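Local atomic coordinates of beta-n-acetylhexosaminidase (Streptococcus pneumoniae, PDB entry 4AZI), a protein that removes terminal beta-linked N-acetylglucosamine units from glycans as one of the two tandem family 20 glycoside hydrolase modules of the pneumococcal exo-beta-D-N-acetylglucosaminidase StrH. Residues L294-A297 against I298-G302; F349-H352 against N353-Y356. The protein carries 2 engineered substitutions. All coordinates share one frame; numbering follows the deposited sequence. Where two conformers were deposited one is given.

Contact 1: L294-A297 against I298-G302; sequences LKKA and IENTG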
loop_
_atom_site.group_PDB
_atom_site.type_symbol
_atom_site.label_atom_id
_atom_site.label_comp_id
_atom_site.label_asym_id
_atom_site.label_seq_id
_atom_site.Cartn_x
_atom_site.Cartn_y
_atom_site.Cartn_z
ATOM N N LEU A 294 -6.100 4.130 18.353
ATOM C CA LEU A 294 -7.262 3.406 17.821
ATOM C C LEU A 294 -8.597 4.147 17.901
ATOM O O LEU A 294 -9.311 4.258 16.903
ATOM C CB LEU A 294 -7.389 2.025 18.480
ATOM C CG LEU A 294 -8.427 1.088 17.858
ATOM C CD1 LEU A 294 -8.158 0.869 16.368
ATOM C CD2 LEU A 294 -8.461 -0.231 18.619
ATOM N N LYS A 295 -8.923 4.656 19.083
ATOM C CA LYS A 295 -10.214 5.303 19.323
ATOM C C LYS A 295 -10.512 6.437 18.330
ATOM O O LYS A 295 -11.617 6.535 17.786
ATOM C CB LYS A 295 -10.254 5.805 20.762
ATOM C CG LYS A 295 -11.631 6.153 21.304
ATOM C CD LYS A 295 -11.645 6.110 22.835
ATOM C CE LYS A 295 -10.435 6.786 23.476
ATOM N NZ LYS A 295 -10.244 8.216 23.080
ATOM N N LYS A 296 -9.513 7.275 18.084
ATOM C CA LYS A 296 -9.635 8.391 17.149
ATOM C C LYS A 296 -9.752 7.926 15.686
ATOM O O LYS A 296 -10.538 8.488 14.908
ATOM C CB LYS A 296 -8.449 9.344 17.330
ATOM C CG LYS A 296 -8.394 10.513 16.352
ATOM C CD LYS A 296 -9.496 11.535 16.608
ATOM C CE LYS A 296 -9.148 12.474 17.750
ATOM N NZ LYS A 296 -10.184 13.537 17.897
ATOM N N ALA A 297 -8.962 6.917 15.319
ATOM C CA ALA A 297 -9.036 6.313 13.985
ATOM C C ALA A 297 -10.455 5.826 13.712
ATOM O O ALA A 297 -11.032 6.107 12.654
ATOM C CB ALA A 297 -8.039 5.170 13.850
ATOM N N ILE A 298 -11.011 5.102 14.676
ATOM C CA ILE A 298 -12.385 4.609 14.592
ATOM C C ILE A 298 -13.404 5.743 14.451
ATOM O O ILE A 298 -14.314 5.652 13.614
ATOM C CB ILE A 298 -12.725 3.659 15.764
ATOM C CG1 ILE A 298 -11.955 2.347 15.584
ATOM C CG2 ILE A 298 -14.230 3.407 15.830
ATOM C CD1 ILE A 298 -11.966 1.415 16.780
ATOM N N GLU A 299 -13.248 6.791 15.267
ATOM C CA GLU A 299 -14.083 7.994 15.180
ATOM C C GLU A 299 -14.023 8.570 13.768
ATOM O O GLU A 299 -15.060 8.795 13.143
ATOM C CB GLU A 299 -13.639 9.060 16.200
ATOM C CG GLU A 299 -14.566 10.271 16.285
ATOM C CD GLU A 299 -13.970 11.433 17.070
ATOM O OE1 GLU A 299 -12.790 11.350 17.469
ATOM O OE2 GLU A 299 -14.679 12.443 17.281
ATOM N N ASN A 300 -12.804 8.765 13.266
ATOM C CA ASN A 300 -12.581 9.413 11.960
ATOM C C ASN A 300 -13.131 8.666 10.741
ATOM O O ASN A 300 -13.392 9.290 9.705
ATOM C CB ASN A 300 -11.096 9.733 11.740
ATOM C CG ASN A 300 -10.568 10.783 12.699
ATOM O OD1 ASN A 300 -9.388 10.769 13.045
ATOM N ND2 ASN A 300 -11.424 11.714 13.110
ATOM N N THR A 301 -13.297 7.348 10.845
ATOM C CA THR A 301 -13.934 6.587 9.760
ATOM C C THR A 301 -15.351 7.083 9.483
ATOM O O THR A 301 -15.860 6.922 8.374
ATOM C CB THR A 301 -13.985 5.066 10.012
ATOM O OG1 THR A 301 -14.780 4.782 11.176
ATOM C CG2 THR A 301 -12.585 4.486 10.161
ATOM N N GLY A 302 -15.975 7.678 10.495
ATOM C CA GLY A 302 -17.270 8.330 10.345
ATOM C C GLY A 302 -17.163 9.824 10.101
ATOM O O GLY A 302 -17.864 10.362 9.250
HETATM O O HOH W 1 -11.982 13.554 15.632
HETATM O O HOH W 2 -12.859 14.330 18.763
#

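Contact 2: F349-H352 against N353-Y356; sequences FADH and NKDY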
loop_
_atom_site.group_PDB
_atom_site.type_symbol
_atom_site.label_atom_id
_atom_site.label_comp_id
_atom_site.label_asym_id
_atom_site.label_seq_id
_atom_site.Cartn_x
_atom_site.Cartn_y
_atom_site.Cartn_z
ATOM N N PHE A 349 -15.155 1.700 8.952
ATOM C CA PHE A 349 -14.991 2.405 7.666
ATOM C C PHE A 349 -16.001 1.899 6.620
ATOM O O PHE A 349 -16.604 2.693 5.901
ATOM C CB PHE A 349 -13.546 2.267 7.163
ATOM C CG PHE A 349 -13.166 3.239 6.066
ATOM C CD1 PHE A 349 -13.567 4.578 6.111
ATOM C CD2 PHE A 349 -12.366 2.820 5.002
ATOM C CE1 PHE A 349 -13.199 5.465 5.100
ATOM C CE2 PHE A 349 -11.997 3.704 3.992
ATOM C CZ PHE A 349 -12.411 5.029 4.045
ATOM N N ALA A 350 -16.193 0.582 6.554
ATOM C CA ALA A 350 -17.177 0.003 5.638
ATOM C C ALA A 350 -18.603 0.399 6.033
ATOM O O ALA A 350 -19.401 0.783 5.176
ATOM C CB ALA A 350 -17.033 -1.511 5.573
ATOM N N ASP A 351 -18.907 0.320 7.330
ATOM C CA ASP A 351 -20.249 0.641 7.838
ATOM C C ASP A 351 -20.658 2.098 7.650
ATOM O O ASP A 351 -21.832 2.390 7.410
ATOM C CB ASP A 351 -20.397 0.231 9.306
ATOM C CG ASP A 351 -20.660 -1.252 9.470
ATOM O OD1 ASP A 351 -20.970 -1.923 8.461
ATOM O OD2 ASP A 351 -20.556 -1.755 10.604
ATOM N N HIS A 352 -19.696 3.005 7.759
ATOM C CA HIS A 352 -19.957 4.427 7.552
ATOM C C HIS A 352 -20.095 4.791 6.098
ATOM O O HIS A 352 -20.552 5.885 5.774
ATOM C CB HIS A 352 -18.871 5.276 8.208
ATOM C CG HIS A 352 -19.026 5.415 9.703
ATOM N ND1 HIS A 352 -20.135 5.931 10.275
ATOM C CD2 HIS A 352 -18.156 5.106 10.744
ATOM C CE1 HIS A 352 -19.986 5.939 11.612
ATOM N NE2 HIS A 352 -18.775 5.433 11.898
ATOM N N ASN A 353 -19.700 3.882 5.206
ATOM C CA ASN A 353 -19.681 4.157 3.763
ATOM C C ASN A 353 -20.299 3.031 2.932
ATOM O O ASN A 353 -19.690 2.561 1.961
ATOM C CB ASN A 353 -18.243 4.401 3.302
ATOM C CG ASN A 353 -17.675 5.699 3.827
ATOM O OD1 ASN A 353 -18.071 6.775 3.391
ATOM N ND2 ASN A 353 -16.721 5.603 4.746
ATOM N N LYS A 354 -21.512 2.619 3.300
ATOM C CA LYS A 354 -22.152 1.433 2.708
ATOM C C LYS A 354 -22.419 1.532 1.200
ATOM O O LYS A 354 -22.482 0.511 0.522
ATOM C CB LYS A 354 -23.438 1.082 3.452
ATOM C CG LYS A 354 -23.217 0.480 4.833
ATOM C CD LYS A 354 -24.547 0.099 5.464
ATOM C CE LYS A 354 -24.361 -0.480 6.855
ATOM N NZ LYS A 354 -24.147 0.594 7.865
ATOM N N ASP A 355 -22.577 2.755 0.695
ATOM C CA ASP A 355 -22.725 3.017 -0.742
ATOM C C ASP A 355 -21.477 2.676 -1.559
ATOM O O ASP A 355 -21.574 2.355 -2.744
ATOM C CB ASP A 355 -23.111 4.483 -0.994
ATOM C CG ASP A 355 -22.468 5.447 0.001
ATOM O OD1 ASP A 355 -22.228 5.057 1.169
ATOM O OD2 ASP A 355 -22.218 6.609 -0.380
ATOM N N TYR A 356 -20.310 2.752 -0.926
ATOM C CA TYR A 356 -19.045 2.508 -1.613
ATOM C C TYR A 356 -18.567 1.065 -1.530
ATOM O O TYR A 356 -17.895 0.579 -2.436
ATOM C CB TYR A 356 -17.960 3.454 -1.088
ATOM C CG TYR A 356 -18.160 4.883 -1.539
ATOM C CD1 TYR A 356 -17.694 5.316 -2.779
ATOM C CD2 TYR A 356 -18.828 5.800 -0.728
ATOM C CE1 TYR A 356 -17.886 6.620 -3.195
ATOM C CE2 TYR A 356 -19.021 7.108 -1.137
ATOM C CZ TYR A 356 -18.546 7.505 -2.366
ATOM O OH TYR A 356 -18.744 8.799 -2.768
HETATM O O HOH W 3 -23.207 4.159 5.283
#

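Contact 1: L294-A297 against I298-G302
Leu294 O accepts the amide of Ile298, N to O 2.9 Å and almost linear at 171°, and with this bond the helix 294-303 begins its regular i to i+4 pattern. Glu299 N repeats it on Lys295 O and Asn300 N on Lys296 O, so 294-297 and 298-302 are successive turns of one helix. The fourth bond, Thr301 N to Ala297 O, is longer (3.2 Å) and bent to 140°. Near this end Thr301 also turns its hydroxyl back along the helix: with chi1 at 63°, Thr301 OG1 reaches Ile298 O at 2.6 Å and donates to it, while CG2 rests against Ala297 O.

Among the side chains, Leu294 and Ile298 form the apolar side of the pair. The CD1 methyl of Ile298 lies 3.7 Å from Leu294 CG and also touches Leu294 CD1. Both residues pack against helix 339-352, Leu294 on Glu341 and Ile298 on Glu344. Another side of the helix carries charge. Lys296 bends at chi2 and chi3, which brings its chain alongside the extended Glu299, the two running in a common direction. Lys296 CD passes 3.4 Å from Glu299 OE1. In the conformer given, NZ pairs with that oxygen in a salt bridge whose hydrogen bond is long and weak, and two waters link the groups, one to OE1 and one to OE2, each bridge with one weak leg; this arrangement is tentative.

This helix joins strands 271-282 and 321-329 in a beta-alpha-beta unit of the TIM barrel, with the side chain of Ala297 about 11 Å from the bound inhibitor. The long direct contact and the water bridges suggest a solvated, adaptable ion pair at the surface, whereas the backbone bonds and the Leu294-Ile298 contact do not depend on that conformer.

Contact 2: F349-H352 against N353-Y356
With chi1 at -69°, Asn353 carries its amide back beside the preceding turn, where ND2 donates to Phe349 O. This bond measures 3.1 Å from Asn353 ND2 to Phe349 O and lies in the carbonyl plane of Phe349 and close to the plane of the donor amide. Asn353 ND2 also stands 3.5 Å from Phe349 CE1, with the ring and amide planes steeply inclined to each other at 78°. Lys354 instead runs extended as far as CE and bends at its last torsion, bringing Lys354 NZ to a lone pair of Asp351 O at 3.0 Å.

The backbone changes course here: Asn353 N bonds to Ala350 O, three residues back, from well above the carbonyl plane. Lys354 N comes within 3.4 Å of Ala350 O but at a poor angle for a bond; its N-H is instead hydrogen-bonded to a water, which in turn donates to Asp351 O. That carbonyl thus receives both the lysine ammonium and the water, as helix 339-352, which follows the last barrel strand of the TIM barrel, gives way to the loop before helix 362-368.

Lys354 NZ is 4.1 Å from Asp351 OD1, beyond salt-bridge range; this carboxylate oxygen pairs with Arg399. The Phe349 ring reaches Ser324 and Leu326 on strand 321-329 and meets Trp279, while Asn353 packs on Phe306.

How the contacts relate
Contact 1 comes first along the chain, on helix 294-303 between barrel strands 271-282 and 321-329; contact 2 follows, at the end of helix 339-352, which comes after strand 321-329 in the chain. Their centres are 14 Å apart, on the same side of the chain's centre, and the two regions touch. Thr301 CB packs 3.7 Å from Phe349 CA, and the His352 ring lies against both Thr301 and Gly302, with His352 CD2 3.4 Å from Gly302 CA. The C-terminal ends of two consecutive outer helices of the TIM barrel therefore meet directly, on the outside of the barrel that holds the inhibitor pocket.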